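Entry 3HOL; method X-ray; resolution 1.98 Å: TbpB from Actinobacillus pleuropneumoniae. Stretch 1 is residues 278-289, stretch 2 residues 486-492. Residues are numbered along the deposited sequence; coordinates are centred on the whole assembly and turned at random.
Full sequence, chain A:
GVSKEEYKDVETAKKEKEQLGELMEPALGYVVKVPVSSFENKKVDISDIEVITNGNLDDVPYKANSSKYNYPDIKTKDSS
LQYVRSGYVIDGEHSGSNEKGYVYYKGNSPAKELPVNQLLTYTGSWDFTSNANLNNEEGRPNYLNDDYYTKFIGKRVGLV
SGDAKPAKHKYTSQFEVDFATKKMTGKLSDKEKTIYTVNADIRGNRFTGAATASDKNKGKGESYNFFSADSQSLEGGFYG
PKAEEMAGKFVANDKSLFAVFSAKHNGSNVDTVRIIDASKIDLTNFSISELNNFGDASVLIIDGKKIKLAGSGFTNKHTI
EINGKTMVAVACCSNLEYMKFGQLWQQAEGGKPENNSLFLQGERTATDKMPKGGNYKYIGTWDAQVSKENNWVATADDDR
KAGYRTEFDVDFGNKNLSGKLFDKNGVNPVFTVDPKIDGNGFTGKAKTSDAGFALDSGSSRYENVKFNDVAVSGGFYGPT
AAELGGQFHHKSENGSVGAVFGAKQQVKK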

# COMPACT_ATOMS: atom_id res chain seq x y z
N ALA A 278 -2.08 -5.40 7.45
CA ALA A 278 -0.64 -5.15 7.55
C ALA A 278 -0.43 -4.31 8.79
O ALA A 278 -0.73 -3.11 8.81
CB ALA A 278 -0.09 -4.41 6.27
N SER A 279 0.04 -4.95 9.86
CA SER A 279 0.24 -4.25 11.12
C SER A 279 1.43 -4.82 11.84
O SER A 279 1.94 -5.89 11.48
CB SER A 279 -1.01 -4.24 12.01
OG SER A 279 -1.47 -5.54 12.21
N LYS A 280 1.86 -4.07 12.84
CA LYS A 280 3.06 -4.35 13.59
C LYS A 280 2.73 -4.17 15.07
O LYS A 280 2.13 -3.17 15.46
CB LYS A 280 4.16 -3.39 13.13
CG LYS A 280 5.43 -3.36 13.99
CD LYS A 280 6.55 -2.59 13.29
CE LYS A 280 6.26 -1.10 13.21
NZ LYS A 280 6.57 -0.48 14.54
N ILE A 281 3.09 -5.17 15.87
CA ILE A 281 2.96 -5.10 17.33
C ILE A 281 4.35 -4.83 17.91
O ILE A 281 5.28 -5.59 17.70
CB ILE A 281 2.43 -6.40 17.94
CG1 ILE A 281 1.04 -6.73 17.40
CG2 ILE A 281 2.43 -6.29 19.52
CD1 ILE A 281 0.56 -8.17 17.69
N ASP A 282 4.48 -3.72 18.63
CA ASP A 282 5.74 -3.36 19.28
C ASP A 282 5.87 -4.16 20.60
O ASP A 282 5.01 -4.05 21.46
CB ASP A 282 5.74 -1.85 19.52
CG ASP A 282 6.96 -1.38 20.25
OD1 ASP A 282 7.77 -0.66 19.64
OD2 ASP A 282 7.09 -1.72 21.44
N LEU A 283 6.92 -4.97 20.74
CA LEU A 283 7.03 -5.86 21.90
C LEU A 283 7.58 -5.22 23.18
O LEU A 283 7.63 -5.88 24.23
CB LEU A 283 7.79 -7.14 21.56
CG LEU A 283 7.06 -7.99 20.53
CD1 LEU A 283 7.97 -9.07 19.97
CD2 LEU A 283 5.76 -8.58 21.07
N THR A 284 7.97 -3.95 23.14
CA THR A 284 8.38 -3.30 24.39
C THR A 284 7.15 -2.66 25.03
O THR A 284 7.00 -2.66 26.25
CB THR A 284 9.45 -2.22 24.19
OG1 THR A 284 8.84 -1.08 23.59
CG2 THR A 284 10.60 -2.69 23.31
N ASN A 285 6.26 -2.14 24.18
CA ASN A 285 5.06 -1.41 24.58
C ASN A 285 3.77 -2.22 24.45
O ASN A 285 2.74 -1.84 25.02
CB ASN A 285 4.91 -0.13 23.73
CG ASN A 285 6.02 0.88 23.98
OD1 ASN A 285 6.33 1.20 25.13
ND2 ASN A 285 6.64 1.38 22.92
N PHE A 286 3.83 -3.35 23.72
CA PHE A 286 2.64 -4.18 23.42
C PHE A 286 1.54 -3.31 22.82
O PHE A 286 0.37 -3.40 23.19
CB PHE A 286 2.18 -5.02 24.64
CG PHE A 286 3.24 -5.98 25.13
CD1 PHE A 286 3.27 -7.29 24.67
CD2 PHE A 286 4.25 -5.54 25.99
CE1 PHE A 286 4.29 -8.19 25.09
CE2 PHE A 286 5.28 -6.41 26.42
CZ PHE A 286 5.29 -7.75 25.97
N SER A 287 1.94 -2.46 21.87
CA SER A 287 1.03 -1.58 21.15
C SER A 287 1.06 -1.94 19.67
O SER A 287 2.05 -2.49 19.20
CB SER A 287 1.46 -0.13 21.35
OG SER A 287 2.79 0.04 20.87
N ILE A 288 -0.03 -1.63 18.93
CA ILE A 288 -0.16 -2.02 17.50
C ILE A 288 -0.10 -0.78 16.62
O ILE A 288 -0.56 0.27 17.03
CB ILE A 288 -1.46 -2.84 17.27
CG1 ILE A 288 -1.42 -3.59 15.92
CG2 ILE A 288 -2.72 -1.99 17.37
CD1 ILE A 288 -2.12 -4.94 15.96
N SER A 289 0.54 -0.86 15.44
CA SER A 289 0.48 0.22 14.45
C SER A 289 0.33 -0.35 13.02
O SER A 289 0.69 -1.50 12.77
CB SER A 289 1.70 1.14 14.56
OG SER A 289 2.88 0.50 14.15
N GLY A 486 -3.92 -14.19 12.07
CA GLY A 486 -4.47 -13.13 12.91
C GLY A 486 -3.52 -12.79 14.03
O GLY A 486 -2.37 -13.23 14.06
N GLN A 487 -4.01 -11.98 14.97
CA GLN A 487 -3.13 -11.41 15.97
C GLN A 487 -3.91 -11.03 17.19
O GLN A 487 -5.10 -10.77 17.14
CB GLN A 487 -2.41 -10.18 15.43
CG GLN A 487 -3.36 -9.07 15.05
CD GLN A 487 -2.96 -8.38 13.77
OE1 GLN A 487 -3.11 -8.92 12.64
NE2 GLN A 487 -2.48 -7.14 13.91
N PHE A 488 -3.22 -11.00 18.31
CA PHE A 488 -3.82 -10.49 19.52
C PHE A 488 -2.71 -9.90 20.36
O PHE A 488 -1.55 -10.30 20.23
CB PHE A 488 -4.61 -11.57 20.28
CG PHE A 488 -3.83 -12.89 20.57
CD1 PHE A 488 -3.16 -13.07 21.79
CD2 PHE A 488 -3.89 -13.96 19.67
CE1 PHE A 488 -2.50 -14.30 22.09
CE2 PHE A 488 -3.23 -15.20 19.94
CZ PHE A 488 -2.53 -15.37 21.14
N HIS A 489 -3.07 -8.91 21.18
CA HIS A 489 -2.12 -8.35 22.12
C HIS A 489 -2.84 -7.80 23.35
O HIS A 489 -4.05 -7.50 23.31
CB HIS A 489 -1.24 -7.30 21.46
CG HIS A 489 -2.02 -6.13 20.94
ND1 HIS A 489 -2.74 -6.19 19.76
CD2 HIS A 489 -2.20 -4.89 21.45
CE1 HIS A 489 -3.32 -5.02 19.56
NE2 HIS A 489 -3.02 -4.22 20.57
N HIS A 490 -2.12 -7.71 24.44
CA HIS A 490 -2.72 -7.26 25.68
C HIS A 490 -1.60 -6.85 26.61
O HIS A 490 -0.46 -7.35 26.52
CB HIS A 490 -3.57 -8.36 26.31
CG HIS A 490 -4.28 -7.92 27.54
ND1 HIS A 490 -5.40 -7.12 27.50
CD2 HIS A 490 -4.01 -8.13 28.85
CE1 HIS A 490 -5.80 -6.87 28.73
NE2 HIS A 490 -4.97 -7.47 29.57
N LYS A 491 -1.89 -5.89 27.49
CA LYS A 491 -0.90 -5.40 28.44
C LYS A 491 -1.62 -4.99 29.72
O LYS A 491 -2.62 -4.26 29.68
CB LYS A 491 -0.13 -4.24 27.83
CG LYS A 491 0.83 -3.53 28.77
CD LYS A 491 1.42 -2.31 28.09
CE LYS A 491 2.16 -1.41 29.06
NZ LYS A 491 3.00 -0.45 28.27
N SER A 492 -1.15 -5.51 30.84
CA SER A 492 -1.61 -5.07 32.17
C SER A 492 -0.60 -5.52 33.21
O SER A 492 0.43 -6.09 32.86
CB SER A 492 -3.02 -5.58 32.52
OG SER A 492 -3.00 -6.92 33.01
O HOH W 1 -2.05 -7.34 10.57
O HOH W 2 5.06 -2.83 28.27

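How does the contact begin along stretch 2? G486 has no side chain to offer and touches nothing in the other stretch, so the first partner is Q487, whose CA-to-CB bond points toward the hairpin formed by residues 278-289. Its amide nitrogen NE2 donates a hydrogen bond to S279 OG at 2.5 Å, a short and nearly straight link with an angle of 160° at the hydrogen. Water 1 bridges the same two side chains: S279 OG donates to it over 2.5 Å, and the water donates in turn to Q487 OE1 at 2.8 Å. The serine hydroxyl thus accepts from Q487 NE2 and donates to water 1, which donates to Q487 OE1. The NE2-to-OG bond is the one direct hydrogen bond between the stretches.

What surrounds this polar link? Q487 NE2 also lies 3.0 Å from I288 CD1, a tight approach of a methyl group to an amide, while I281 CD1 packs 4.2 Å from Q487 CB. Next along the strand, F488 turns its CA-to-CB bond away and sends its ring elsewhere; its share is mainly backbone, with F488 O 3.9 Å from I281 CD1. The alternation expected of a strand is plain here, Q487, H489 and K491 facing the hairpin and F488 and H490 facing away.

Why does H489 have the largest covered area of any residue in the contact? Its side chain lies alongside the hairpin, touching I281, I288 and F286. H489 CB sits 4.3 Å from I281 CG2 on the first arm, and H489 CE1 lies 3.7 Å from I288 CB on the second. H489 CD2 comes within 3.4 Å of F286 O. The two isoleucines supply aliphatic surface for the imidazole, and no hydrogen bond from its ring to the hairpin accompanies that packing.

How does the far end of the strand meet the turn? H490 points its CB away, but its carbonyl oxygen H490 O lies 4.0 Å from F286 CB. K491 then faces the turn again: K491 CB is 4.0 Å from F286 CB, and the extended lysine chain passes N285, with K491 CD 3.4 Å from N285 O. Its terminal amine continues to water 2, which accepts from K491 NZ at 3.1 Å and donates to T284 O at 2.8 Å. The turn that receives the lysine is itself held by D282, whose OD2 accepts from T284 OG1 at 2.8 Å and from N285 N at 2.9 Å.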